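Local coordinates for protein streptomycin 3''-adenylyltransferase (Enterococcus faecalis, PDB 6SXJ) that transfers an adenylyl group from ATP to the 9-hydroxyl of spectinomycin, giving resistance to that antibiotic but not to streptomycin, at residues V210-P215 with Y247-R251; L41-L47 with N81-I85; I166-S170 with M191-M195; L27-M32 with K142-Y148. One frame throughout, in Å; residues are numbered along the deposited sequence.

Contacts 2 and 4 lie at the same mixed sheet of the nucleotidyltransferase fold, contacts 1 and 3 in the helical C-terminal region. Contact 4 joins the edge strand 142-144 to strand 27-33; contact 2 brings together the entries of strands 47-53 and 85-91 in the same sheet. Their centres are 20 Å apart, with nearest atoms about 5 Å apart. Contacts 1 and 3 touch, centres 13 Å apart, where I192 packs against L248 and R251. Contact 2 lies 24 Å from contact 3 between centres. Contact 2 carries part of the nucleotidyltransferase signature and so probably lies closest to the site of ATP chemistry; contacts 1 and 4, 38 Å apart between centres, lie on opposite sides of the chain's centre.

Contact 1. Residues V210-P215 with Y247-R251; sequences VAESSP and YLNNR
The phenol oxygen of Y247 is gripped twice: it donates to S214 OG at 3.1 Å and accepts from R251 NE, one helical turn on, with Y247 OH and R251 NE 3.2 Å apart and an N-H...O angle of 150°. The oxygen lies in the plane of the R251 guanidinium, while S214 OG sits at the edge of the Y247 ring. The relay continues into the neighbouring helix end, because S214 OG in turn donates to V210 O at 2.8 Å. S213 OG also reaches V210 O, at 2.8 Å, but from the opposite face of the carbonyl plane, so the last turn of helix 203-212 has one carbonyl held by two serine hydroxyls. Proton direction is therefore set along R251, Y247, S214 and V210, which probably fixes the direction of the phenol O-H. With CG anti to the backbone N (chi1 164°), the Y247 side chain is thrown across the gap to the turn, where P215 CD meets CZ of the Y247 ring at 3.5 Å. H218 stacks on the same ring. Deeper in, V210 CG1 and L248 CD2 touch at 4.2 Å, and both residues also pack on helix 181-196. R251 NH2 approaches S213 OG without a suitable angle for a hydrogen bond. P215 is the N-cap of helix 216-229, and the whole is a tyrosine on helix 241-253 packed on the tight turn between helices 203-212 and 216-229, in the helical C-terminal domain of the aminoglycoside adenylyltransferase family.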
loop_
_atom_site.group_PDB
_atom_site.type_symbol
_atom_site.label_atom_id
_atom_site.label_comp_id
_atom_site.label_asym_id
_atom_site.label_seq_id
_atom_site.Cartn_x
_atom_site.Cartn_y
_atom_site.Cartn_z
ATOM N N VAL A 210 -0.151 -0.653 19.567
ATOM C CA VAL A 210 0.750 -1.748 19.920
ATOM C C VAL A 210 1.750 -1.310 20.985
ATOM O O VAL A 210 2.104 -2.090 21.875
ATOM C CB VAL A 210 1.471 -2.284 18.668
ATOM C CG1 VAL A 210 2.337 -3.491 19.031
ATOM C CG2 VAL A 210 0.470 -2.648 17.585
ATOM N N ALA A 211 2.227 -0.062 20.908
ATOM C CA ALA A 211 3.155 0.441 21.916
ATOM C C ALA A 211 2.565 0.318 23.316
ATOM O O ALA A 211 3.285 0.030 24.280
ATOM C CB ALA A 211 3.521 1.893 21.611
ATOM N N GLU A 212 1.253 0.525 23.443
ATOM C CA GLU A 212 0.596 0.420 24.742
ATOM C C GLU A 212 0.780 -0.968 25.338
ATOM O O GLU A 212 1.002 -1.110 26.546
ATOM C CB GLU A 212 -0.891 0.764 24.589
ATOM C CG GLU A 212 -1.839 0.104 25.581
ATOM C CD GLU A 212 -3.282 0.583 25.403
ATOM O OE1 GLU A 212 -3.545 1.343 24.445
ATOM O OE2 GLU A 212 -4.153 0.205 26.219
ATOM N N SER A 213 0.710 -2.004 24.505
ATOM C CA SER A 213 0.808 -3.381 24.960
ATOM C C SER A 213 2.242 -3.895 24.985
ATOM O O SER A 213 2.449 -5.116 25.043
ATOM C CB SER A 213 -0.042 -4.280 24.063
ATOM O OG SER A 213 0.192 -3.972 22.698
ATOM N N SER A 214 3.231 -3.000 24.958
ATOM C CA SER A 214 4.618 -3.386 24.744
ATOM C C SER A 214 5.522 -2.902 25.875
ATOM O O SER A 214 5.282 -1.838 26.455
ATOM C CB SER A 214 5.127 -2.816 23.413
ATOM O OG SER A 214 4.528 -3.485 22.313
ATOM N N PRO A 215 6.573 -3.661 26.205
ATOM C CA PRO A 215 7.479 -3.230 27.278
ATOM C C PRO A 215 8.065 -1.854 27.007
ATOM O O PRO A 215 8.338 -1.482 25.862
ATOM C CB PRO A 215 8.563 -4.313 27.283
ATOM C CG PRO A 215 7.871 -5.529 26.749
ATOM C CD PRO A 215 6.905 -5.008 25.712
ATOM N N TYR A 247 11.573 -7.800 19.010
ATOM C CA TYR A 247 10.398 -7.938 19.863
ATOM C C TYR A 247 9.122 -8.038 19.033
ATOM O O TYR A 247 8.304 -8.947 19.230
ATOM C CB TYR A 247 10.305 -6.753 20.823
ATOM C CG TYR A 247 8.935 -6.625 21.449
ATOM C CD1 TYR A 247 8.532 -7.505 22.445
ATOM C CD2 TYR A 247 8.034 -5.645 21.032
ATOM C CE1 TYR A 247 7.285 -7.416 23.018
ATOM C CE2 TYR A 247 6.777 -5.544 21.610
ATOM C CZ TYR A 247 6.410 -6.436 22.603
ATOM O OH TYR A 247 5.167 -6.364 23.193
ATOM N N LEU A 248 8.922 -7.093 18.112
ATOM C CA LEU A 248 7.706 -7.092 17.307
ATOM C C LEU A 248 7.614 -8.343 16.446
ATOM O O LEU A 248 6.526 -8.904 16.264
ATOM C CB LEU A 248 7.666 -5.840 16.432
ATOM C CG LEU A 248 7.555 -4.528 17.211
ATOM C CD1 LEU A 248 7.681 -3.324 16.303
ATOM C CD2 LEU A 248 6.233 -4.529 17.957
ATOM N N ASN A 249 8.744 -8.784 15.892
ATOM C CA ASN A 249 8.734 -9.972 15.046
ATOM C C ASN A 249 8.348 -11.209 15.848
ATOM O O ASN A 249 7.477 -11.986 15.439
ATOM C CB ASN A 249 10.106 -10.153 14.393
ATOM C CG ASN A 249 10.100 -11.217 13.314
ATOM O OD1 ASN A 249 9.227 -11.237 12.449
ATOM N ND2 ASN A 249 11.075 -12.112 13.364
ATOM N N ASN A 250 8.992 -11.417 16.997
ATOM C CA ASN A 250 8.652 -12.570 17.824
ATOM C C ASN A 250 7.199 -12.499 18.282
ATOM O O ASN A 250 6.455 -13.479 18.168
ATOM C CB ASN A 250 9.611 -12.658 19.010
ATOM C CG ASN A 250 10.994 -13.165 18.603
ATOM O OD1 ASN A 250 12.013 -12.539 18.908
ATOM N ND2 ASN A 250 11.032 -14.300 17.907
ATOM N N ARG A 251 6.772 -11.339 18.789
ATOM C CA ARG A 251 5.358 -11.148 19.109
ATOM C C ARG A 251 4.470 -11.548 17.936
ATOM O O ARG A 251 3.440 -12.208 18.118
ATOM C CB ARG A 251 5.118 -9.687 19.491
ATOM C CG ARG A 251 3.775 -9.367 20.121
ATOM C CD ARG A 251 3.580 -7.855 20.121
ATOM N NE ARG A 251 2.801 -7.355 21.247
ATOM C CZ ARG A 251 1.504 -7.585 21.416
ATOM N NH1 ARG A 251 0.839 -8.325 20.538
ATOM N NH2 ARG A 251 0.872 -7.081 22.468
#

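Contact 2. Residues L41-L47 with N81-I85; sequences LKPNSDL and NLRYI
The guanidinium of R83 is enclosed by the turn of segment 41-47: L41 CD2 lies over one face, P43 O over the other, and the carbonyls of K42 and S45 come to its edge. NH1 of R83 serves both carbonyls, reaching K42 O at 2.7 Å (N-H...O 164°) and S45 O at 3.0 Å, each close to the guanidinium plane. K42 O is the busier acceptor, since S45 N and S45 OG also donate to it and close the type I turn K42-S45. On the far side NE is held by T8 OG1, so the group is fixed in rotation from two directions. The positive charge probably polarises both carbonyls. An extended chain carries the guanidinium there, and on the way CD of R83 crosses L47 CG at 3.8 Å, roughly at a right angle to that side chain. The second flat pair is D46 and Y84: OD1 of D46 lies in plane at the ring edge, 3.5 Å from CD2 of Y84, with carboxylate and ring planes 85° apart. A water links the two, donating to D46 OD1 at 2.6 Å and accepting from Y84 N at 2.8 Å. Beyond it L47 N donates to Y84 O at 2.9 Å, opening the parallel bridge of L47 with I85. This is where strands 47-53 and 85-91 begin to run side by side, and D46 begins the Asp-x-Asp signature of the polymerase-beta-like nucleotidyltransferase fold, a signature that in relatives binds catalytic magnesium.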
loop_
_atom_site.group_PDB
_atom_site.type_symbol
_atom_site.label_atom_id
_atom_site.label_comp_id
_atom_site.label_asym_id
_atom_site.label_seq_id
_atom_site.Cartn_x
_atom_site.Cartn_y
_atom_site.Cartn_z
ATOM N N LEU A 41 -10.346 11.033 5.153
ATOM C CA LEU A 41 -9.288 11.701 4.395
ATOM C C LEU A 41 -8.617 12.760 5.260
ATOM O O LEU A 41 -9.000 13.934 5.258
ATOM C CB LEU A 41 -9.856 12.318 3.124
ATOM C CG LEU A 41 -10.143 11.410 1.933
ATOM C CD1 LEU A 41 -10.875 12.215 0.861
ATOM C CD2 LEU A 41 -8.860 10.827 1.400
ATOM N N LYS A 42 -7.595 12.340 6.004
ATOM C CA LYS A 42 -6.708 13.291 6.653
ATOM C C LYS A 42 -5.847 13.983 5.593
ATOM O O LYS A 42 -5.591 13.413 4.530
ATOM C CB LYS A 42 -5.815 12.589 7.674
ATOM C CG LYS A 42 -6.570 11.736 8.698
ATOM C CD LYS A 42 -6.000 11.885 10.114
ATOM C CE LYS A 42 -4.529 11.457 10.196
ATOM N NZ LYS A 42 -4.188 10.728 11.461
ATOM N N PRO A 43 -5.411 15.222 5.842
ATOM C CA PRO A 43 -4.467 15.856 4.904
ATOM C C PRO A 43 -3.187 15.059 4.693
ATOM O O PRO A 43 -2.467 15.333 3.725
ATOM C CB PRO A 43 -4.180 17.220 5.552
ATOM C CG PRO A 43 -5.398 17.506 6.386
ATOM C CD PRO A 43 -5.895 16.165 6.870
ATOM N N ASN A 44 -2.889 14.079 5.555
ATOM C CA ASN A 44 -1.697 13.240 5.443
ATOM C C ASN A 44 -1.929 11.992 4.595
ATOM O O ASN A 44 -0.966 11.277 4.293
ATOM C CB ASN A 44 -1.219 12.832 6.855
ATOM C CG ASN A 44 0.081 12.043 6.838
ATOM O OD1 ASN A 44 0.101 10.875 6.449
ATOM N ND2 ASN A 44 1.169 12.671 7.275
ATOM N N SER A 45 -3.171 11.713 4.203
ATOM C CA SER A 45 -3.517 10.414 3.644
ATOM C C SER A 45 -3.098 10.284 2.186
ATOM O O SER A 45 -3.179 11.240 1.405
ATOM C CB SER A 45 -5.027 10.171 3.752
ATOM O OG SER A 45 -5.516 10.512 5.035
ATOM N N ASP A 46 -2.688 9.074 1.819
ATOM C CA ASP A 46 -2.439 8.741 0.431
ATOM C C ASP A 46 -3.753 8.506 -0.308
ATOM O O ASP A 46 -4.772 8.135 0.278
ATOM C CB ASP A 46 -1.600 7.469 0.305
ATOM C CG ASP A 46 -0.185 7.627 0.825
ATOM O OD1 ASP A 46 0.203 8.745 1.223
ATOM O OD2 ASP A 46 0.539 6.611 0.822
ATOM N N LEU A 47 -3.698 8.685 -1.626
ATOM C CA LEU A 47 -4.753 8.261 -2.537
ATOM C C LEU A 47 -4.361 6.912 -3.135
ATOM O O LEU A 47 -3.466 6.844 -3.985
ATOM C CB LEU A 47 -4.956 9.299 -3.636
ATOM C CG LEU A 47 -5.465 10.695 -3.256
ATOM C CD1 LEU A 47 -5.463 11.571 -4.495
ATOM C CD2 LEU A 47 -6.851 10.577 -2.656
ATOM N N ASN A 81 1.489 20.407 -0.935
ATOM C CA ASN A 81 0.304 19.927 -0.239
ATOM C C ASN A 81 -0.367 18.777 -0.977
ATOM O O ASN A 81 -1.404 18.282 -0.524
ATOM C CB ASN A 81 -0.695 21.074 -0.046
ATOM C CG ASN A 81 -0.057 22.299 0.591
ATOM O OD1 ASN A 81 -0.198 22.534 1.792
ATOM N ND2 ASN A 81 0.653 23.083 -0.212
ATOM N N LEU A 82 0.189 18.353 -2.108
ATOM C CA LEU A 82 -0.362 17.224 -2.837
ATOM C C LEU A 82 -0.307 15.959 -1.982
ATOM O O LEU A 82 0.393 15.886 -0.969
ATOM C CB LEU A 82 0.415 16.996 -4.126
ATOM C CG LEU A 82 0.060 17.772 -5.390
ATOM C CD1 LEU A 82 1.066 17.343 -6.486
ATOM C CD2 LEU A 82 -1.354 17.530 -5.832
ATOM N N ARG A 83 -1.065 14.954 -2.401
ATOM C CA ARG A 83 -1.020 13.636 -1.788
ATOM C C ARG A 83 -0.246 12.671 -2.682
ATOM O O ARG A 83 -0.160 12.862 -3.897
ATOM C CB ARG A 83 -2.433 13.099 -1.553
ATOM C CG ARG A 83 -3.387 14.116 -0.909
ATOM C CD ARG A 83 -4.817 13.602 -0.895
ATOM N NE ARG A 83 -5.715 14.441 -0.099
ATOM C CZ ARG A 83 -5.940 14.274 1.199
ATOM N NH1 ARG A 83 -5.328 13.305 1.861
ATOM N NH2 ARG A 83 -6.782 15.081 1.835
ATOM N N TYR A 84 0.307 11.625 -2.074
ATOM C CA TYR A 84 0.893 10.550 -2.863
ATOM C C TYR A 84 -0.216 9.782 -3.565
ATOM O O TYR A 84 -1.244 9.466 -2.960
ATOM C CB TYR A 84 1.684 9.584 -1.980
ATOM C CG TYR A 84 2.974 10.126 -1.420
ATOM C CD1 TYR A 84 4.002 10.544 -2.254
ATOM C CD2 TYR A 84 3.170 10.196 -0.051
ATOM C CE1 TYR A 84 5.180 11.030 -1.734
ATOM C CE2 TYR A 84 4.335 10.680 0.476
ATOM C CZ TYR A 84 5.344 11.093 -0.365
ATOM O OH TYR A 84 6.518 11.575 0.178
ATOM N N ILE A 85 -0.011 9.477 -4.839
ATOM C CA ILE A 85 -0.867 8.548 -5.569
ATOM C C ILE A 85 -0.162 7.194 -5.654
ATOM O O ILE A 85 0.988 7.109 -6.090
ATOM C CB ILE A 85 -1.197 9.076 -6.972
ATOM C CG1 ILE A 85 -2.097 10.324 -6.877
ATOM C CG2 ILE A 85 -1.902 8.009 -7.793
ATOM C CD1 ILE A 85 -2.258 11.001 -8.180
HETATM O O HOH W 1 -0.031 11.281 0.734
#

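Contact 3. Residues I166-S170 with M191-M195; sequences IMDSS and MILTM
From CB outward, the side chain of M191 runs along I166 and ends on the backbone of the opposite helix. CB and CG of M191 lie against I166 CG2, the nearer approach being CG to CG2 at 3.8 Å. SD then touches both I166 CG2 and S170 CB, 3.7 Å from S170 CB. CE finishes beside S169 OG at 3.2 Å and I166 O at 3.4 Å, a methyl pressed against polar atoms of the helix surface without a hydrogen bond across. The chain is extended beyond CG (chi2 -168°), which gives it the length to span the gap between the axes of segments 166-170 and 191-195, 11.3 Å apart. I166 answers in the other direction: its CD1 meets T194 CG2 tip to tip at 3.5 Å, tighter than usual for two carbons, and also touches M195 CE. Chi1 near -75° sends the I166 CG1 branch toward T194 while CG2 is left to M191. At the other flank two sulfurs touch, M167 SD and M195 SD at 3.7 Å, with the bent chains of the two methionines at about a right angle. The hydroxyl of S170 is turned back to its own helix and donates to M167 O at 2.6 Å. L252 of helix 241-253 covers M167 and S170, making a third wall. With segments 166-170 and 191-195 running at 164° to each other and no hydrogen bond between them, a methionine-rich, nearly antiparallel pair is formed, as in the core of a helical bundle, here that of the C-terminal domain.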
loop_
_atom_site.group_PDB
_atom_site.type_symbol
_atom_site.label_atom_id
_atom_site.label_comp_id
_atom_site.label_asym_id
_atom_site.label_seq_id
_atom_site.Cartn_x
_atom_site.Cartn_y
_atom_site.Cartn_z
ATOM N N ILE A 166 1.469 -11.730 5.248
ATOM C CA ILE A 166 2.070 -10.885 6.277
ATOM C C ILE A 166 3.393 -11.471 6.756
ATOM O O ILE A 166 4.386 -10.750 6.919
ATOM C CB ILE A 166 1.084 -10.691 7.444
ATOM C CG1 ILE A 166 -0.016 -9.701 7.055
ATOM C CG2 ILE A 166 1.830 -10.218 8.692
ATOM C CD1 ILE A 166 -1.122 -9.578 8.075
ATOM N N MET A 167 3.434 -12.783 6.999
ATOM C CA MET A 167 4.646 -13.387 7.538
ATOM C C MET A 167 5.799 -13.292 6.548
ATOM O O MET A 167 6.937 -12.988 6.925
ATOM C CB MET A 167 4.389 -14.847 7.895
ATOM C CG MET A 167 3.208 -15.101 8.807
ATOM S SD MET A 167 3.049 -13.932 10.162
ATOM C CE MET A 167 4.533 -14.242 11.094
ATOM N N ASP A 168 5.531 -13.555 5.274
ATOM C CA ASP A 168 6.603 -13.497 4.289
ATOM C C ASP A 168 7.157 -12.078 4.163
ATOM O O ASP A 168 8.368 -11.888 4.003
ATOM C CB ASP A 168 6.100 -14.008 2.939
ATOM C CG ASP A 168 6.033 -15.524 2.862
ATOM O OD1 ASP A 168 6.380 -16.175 3.859
ATOM O OD2 ASP A 168 5.630 -16.061 1.802
ATOM N N SER A 169 6.301 -11.066 4.318
ATOM C CA SER A 169 6.772 -9.687 4.235
ATOM C C SER A 169 7.589 -9.303 5.461
ATOM O O SER A 169 8.602 -8.601 5.347
ATOM C CB SER A 169 5.586 -8.741 4.079
ATOM O OG SER A 169 5.998 -7.397 4.238
ATOM N N SER A 170 7.169 -9.760 6.642
ATOM C CA SER A 170 7.949 -9.493 7.845
ATOM C C SER A 170 9.335 -10.113 7.751
ATOM O O SER A 170 10.309 -9.545 8.260
ATOM C CB SER A 170 7.225 -10.036 9.077
ATOM O OG SER A 170 7.186 -11.454 9.045
ATOM N N MET A 191 1.062 -4.956 11.161
ATOM C CA MET A 191 1.034 -6.393 10.872
ATOM C C MET A 191 0.455 -7.186 12.028
ATOM O O MET A 191 -0.277 -8.166 11.820
ATOM C CB MET A 191 2.446 -6.892 10.594
ATOM C CG MET A 191 2.996 -6.594 9.224
ATOM S SD MET A 191 4.488 -7.554 8.992
ATOM C CE MET A 191 4.770 -7.405 7.237
ATOM N N ILE A 192 0.770 -6.795 13.263
ATOM C CA ILE A 192 0.360 -7.558 14.433
ATOM C C ILE A 192 -1.141 -7.420 14.658
ATOM O O ILE A 192 -1.854 -8.406 14.877
ATOM C CB ILE A 192 1.166 -7.115 15.668
ATOM C CG1 ILE A 192 2.583 -7.698 15.602
ATOM C CG2 ILE A 192 0.456 -7.546 16.939
ATOM C CD1 ILE A 192 3.564 -7.009 16.514
ATOM N N LEU A 193 -1.642 -6.187 14.569
ATOM C CA LEU A 193 -3.069 -5.957 14.745
ATOM C C LEU A 193 -3.890 -6.810 13.795
ATOM O O LEU A 193 -4.754 -7.573 14.238
ATOM C CB LEU A 193 -3.381 -4.479 14.557
ATOM C CG LEU A 193 -3.023 -3.628 15.777
ATOM C CD1 LEU A 193 -3.278 -2.149 15.546
ATOM C CD2 LEU A 193 -3.750 -4.117 17.011
ATOM N N THR A 194 -3.589 -6.740 12.490
ATOM C CA THR A 194 -4.433 -7.405 11.511
ATOM C C THR A 194 -4.386 -8.922 11.662
ATOM O O THR A 194 -5.398 -9.577 11.404
ATOM C CB THR A 194 -4.061 -6.968 10.094
ATOM O OG1 THR A 194 -4.706 -7.859 9.186
ATOM C CG2 THR A 194 -2.583 -6.981 9.877
ATOM N N MET A 195 -3.278 -9.500 12.149
ATOM C CA MET A 195 -3.264 -10.947 12.294
ATOM C C MET A 195 -4.064 -11.421 13.486
ATOM O O MET A 195 -4.495 -12.570 13.466
ATOM C CB MET A 195 -1.860 -11.504 12.425
ATOM C CG MET A 195 -1.811 -12.980 12.327
ATOM S SD MET A 195 -0.502 -13.627 11.307
ATOM C CE MET A 195 -1.142 -13.243 9.724
#

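Contact 4. Residues L27-M32 with K142-Y148; sequences LIGTYM and KRIYGNY
A classic beta bulge marks this edge of the sheet: I144 and Y145 together stand opposite the single residue T30, whose carbonyl oxygen takes two N-H groups, from I144 N at 2.9 Å and from Y145 N at 3.3 Å. The first comes almost in line with the C=O bond, the second arrives on a lone pair. On one side of the bulge T30 N returns a bond to Y145 O at 2.8 Å; on the other, M32 and K142 exchange a pair of straight backbone bonds. A second bulge lies on the other edge of strand 27-33, where V52 is matched by the pair I28 and G29. With no side chain at G29, the hydroxyl of Y31 can pass close by and donate to Y148 O, 2.7 Å from OH to O; Y31 OH stands above the plane of the Y148 carbonyl, off its lone pairs, while Y148 O lies in plane at the edge of the Y31 ring. G146, with backbone angles only glycine accepts readily, turns its CA against I28 O. R143 CB and CG lie near the Y31 ring at CD2 and CE2, its guanidinium plane 83° to that ring. On the T30 side I144 takes the less usual chi1 of 70°, bringing CD1 to T30 CG2 and to M32 CG, 3.8 Å from each, against helix 8-23. Backbone bonds, one phenol and an apolar face, with no salt bridge between the segments, imply that strand 142-144 is held as an edge by main-chain complementarity rather than by charge.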
loop_
_atom_site.group_PDB
_atom_site.type_symbol
_atom_site.label_atom_id
_atom_site.label_comp_id
_atom_site.label_asym_id
_atom_site.label_seq_id
_atom_site.Cartn_x
_atom_site.Cartn_y
_atom_site.Cartn_z
ATOM N N LEU A 27 -10.840 -0.960 -19.487
ATOM C CA LEU A 27 -11.001 -0.602 -18.084
ATOM C C LEU A 27 -12.323 -1.148 -17.565
ATOM O O LEU A 27 -13.392 -0.762 -18.051
ATOM C CB LEU A 27 -10.945 0.916 -17.907
ATOM C CG LEU A 27 -11.243 1.474 -16.515
ATOM C CD1 LEU A 27 -10.168 0.979 -15.536
ATOM C CD2 LEU A 27 -11.316 3.002 -16.517
ATOM N N ILE A 28 -12.252 -2.032 -16.573
ATOM C CA ILE A 28 -13.453 -2.593 -15.963
ATOM C C ILE A 28 -13.931 -1.748 -14.789
ATOM O O ILE A 28 -15.126 -1.474 -14.647
ATOM C CB ILE A 28 -13.193 -4.049 -15.528
ATOM C CG1 ILE A 28 -12.827 -4.907 -16.736
ATOM C CG2 ILE A 28 -14.420 -4.611 -14.828
ATOM C CD1 ILE A 28 -12.561 -6.348 -16.392
ATOM N N GLY A 29 -13.022 -1.333 -13.916
ATOM C CA GLY A 29 -13.425 -0.597 -12.738
ATOM C C GLY A 29 -12.263 0.177 -12.155
ATOM O O GLY A 29 -11.105 -0.231 -12.272
ATOM N N THR A 30 -12.597 1.289 -11.510
ATOM C CA THR A 30 -11.630 2.105 -10.784
ATOM C C THR A 30 -12.118 2.228 -9.350
ATOM O O THR A 30 -13.209 2.753 -9.106
ATOM C CB THR A 30 -11.466 3.486 -11.422
ATOM O OG1 THR A 30 -11.337 3.354 -12.843
ATOM C CG2 THR A 30 -10.228 4.164 -10.880
ATOM N N TYR A 31 -11.319 1.740 -8.404
ATOM C CA TYR A 31 -11.693 1.756 -6.999
ATOM C C TYR A 31 -10.603 2.436 -6.188
ATOM O O TYR A 31 -9.419 2.352 -6.518
ATOM C CB TYR A 31 -11.937 0.331 -6.466
ATOM C CG TYR A 31 -12.818 -0.492 -7.375
ATOM C CD1 TYR A 31 -12.283 -1.168 -8.456
ATOM C CD2 TYR A 31 -14.192 -0.561 -7.171
ATOM C CE1 TYR A 31 -13.082 -1.899 -9.304
ATOM C CE2 TYR A 31 -15.000 -1.300 -8.017
ATOM C CZ TYR A 31 -14.441 -1.964 -9.081
ATOM O OH TYR A 31 -15.237 -2.699 -9.933
ATOM N N MET A 32 -11.015 3.110 -5.120
ATOM C CA MET A 32 -10.098 3.620 -4.116
ATOM C C MET A 32 -10.278 2.820 -2.832
ATOM O O MET A 32 -11.369 2.327 -2.532
ATOM C CB MET A 32 -10.321 5.106 -3.869
ATOM C CG MET A 32 -10.369 5.941 -5.127
ATOM S SD MET A 32 -9.989 7.697 -4.813
ATOM C CE MET A 32 -11.151 8.191 -3.656
ATOM N N LYS A 142 -14.233 2.225 -2.399
ATOM C CA LYS A 142 -15.140 3.169 -3.043
ATOM C C LYS A 142 -15.017 3.003 -4.550
ATOM O O LYS A 142 -13.942 3.235 -5.115
ATOM C CB LYS A 142 -14.830 4.610 -2.636
ATOM C CG LYS A 142 -15.648 5.666 -3.379
ATOM C CD LYS A 142 -15.981 6.850 -2.470
ATOM C CE LYS A 142 -16.637 7.999 -3.235
ATOM N NZ LYS A 142 -17.904 7.583 -3.903
ATOM N N ARG A 143 -16.108 2.587 -5.193
ATOM C CA ARG A 143 -16.144 2.493 -6.648
ATOM C C ARG A 143 -16.339 3.887 -7.234
ATOM O O ARG A 143 -17.324 4.566 -6.920
ATOM C CB ARG A 143 -17.263 1.559 -7.104
ATOM C CG ARG A 143 -17.465 1.520 -8.627
ATOM C CD ARG A 143 -18.576 0.566 -9.002
ATOM N NE ARG A 143 -19.775 0.899 -8.250
ATOM C CZ ARG A 143 -20.595 1.892 -8.575
ATOM N NH1 ARG A 143 -20.353 2.624 -9.660
ATOM N NH2 ARG A 143 -21.650 2.148 -7.821
ATOM N N ILE A 144 -15.398 4.319 -8.075
ATOM C CA ILE A 144 -15.490 5.602 -8.756
ATOM C C ILE A 144 -15.636 5.450 -10.258
ATOM O O ILE A 144 -15.765 6.459 -10.964
ATOM C CB ILE A 144 -14.288 6.505 -8.425
ATOM C CG1 ILE A 144 -13.002 5.981 -9.058
ATOM C CG2 ILE A 144 -14.099 6.608 -6.919
ATOM C CD1 ILE A 144 -11.752 6.708 -8.570
ATOM N N TYR A 145 -15.588 4.228 -10.776
ATOM C CA TYR A 145 -15.952 3.981 -12.161
ATOM C C TYR A 145 -16.141 2.488 -12.340
ATOM O O TYR A 145 -15.403 1.692 -11.750
ATOM C CB TYR A 145 -14.892 4.485 -13.145
ATOM C CG TYR A 145 -15.210 4.080 -14.565
ATOM C CD1 TYR A 145 -16.145 4.778 -15.311
ATOM C CD2 TYR A 145 -14.593 2.985 -15.153
ATOM C CE1 TYR A 145 -16.446 4.412 -16.604
ATOM C CE2 TYR A 145 -14.892 2.607 -16.451
ATOM C CZ TYR A 145 -15.825 3.325 -17.167
ATOM O OH TYR A 145 -16.140 2.976 -18.458
ATOM N N GLY A 146 -17.115 2.116 -13.167
ATOM C CA GLY A 146 -17.303 0.720 -13.512
ATOM C C GLY A 146 -18.711 0.244 -13.230
ATOM O O GLY A 146 -19.422 0.845 -12.420
ATOM N N ASN A 147 -19.125 -0.830 -13.896
ATOM C CA ASN A 147 -20.477 -1.351 -13.755
ATOM C C ASN A 147 -20.602 -2.399 -12.658
ATOM O O ASN A 147 -21.714 -2.883 -12.419
ATOM C CB ASN A 147 -20.958 -1.959 -15.079
ATOM C CG ASN A 147 -21.086 -0.929 -16.191
ATOM O OD1 ASN A 147 -21.337 0.252 -15.941
ATOM N ND2 ASN A 147 -20.920 -1.379 -17.429
ATOM N N TYR A 148 -19.508 -2.763 -11.986
ATOM C CA TYR A 148 -19.529 -3.839 -11.003
ATOM C C TYR A 148 -18.829 -3.408 -9.722
ATOM O O TYR A 148 -17.891 -2.608 -9.744
ATOM C CB TYR A 148 -18.861 -5.125 -11.546
ATOM C CG TYR A 148 -19.313 -5.511 -12.939
ATOM C CD1 TYR A 148 -20.288 -6.483 -13.136
ATOM C CD2 TYR A 148 -18.767 -4.901 -14.057
ATOM C CE1 TYR A 148 -20.707 -6.835 -14.414
ATOM C CE2 TYR A 148 -19.184 -5.240 -15.335
ATOM C CZ TYR A 148 -20.156 -6.206 -15.505
ATOM O OH TYR A 148 -20.559 -6.554 -16.776
#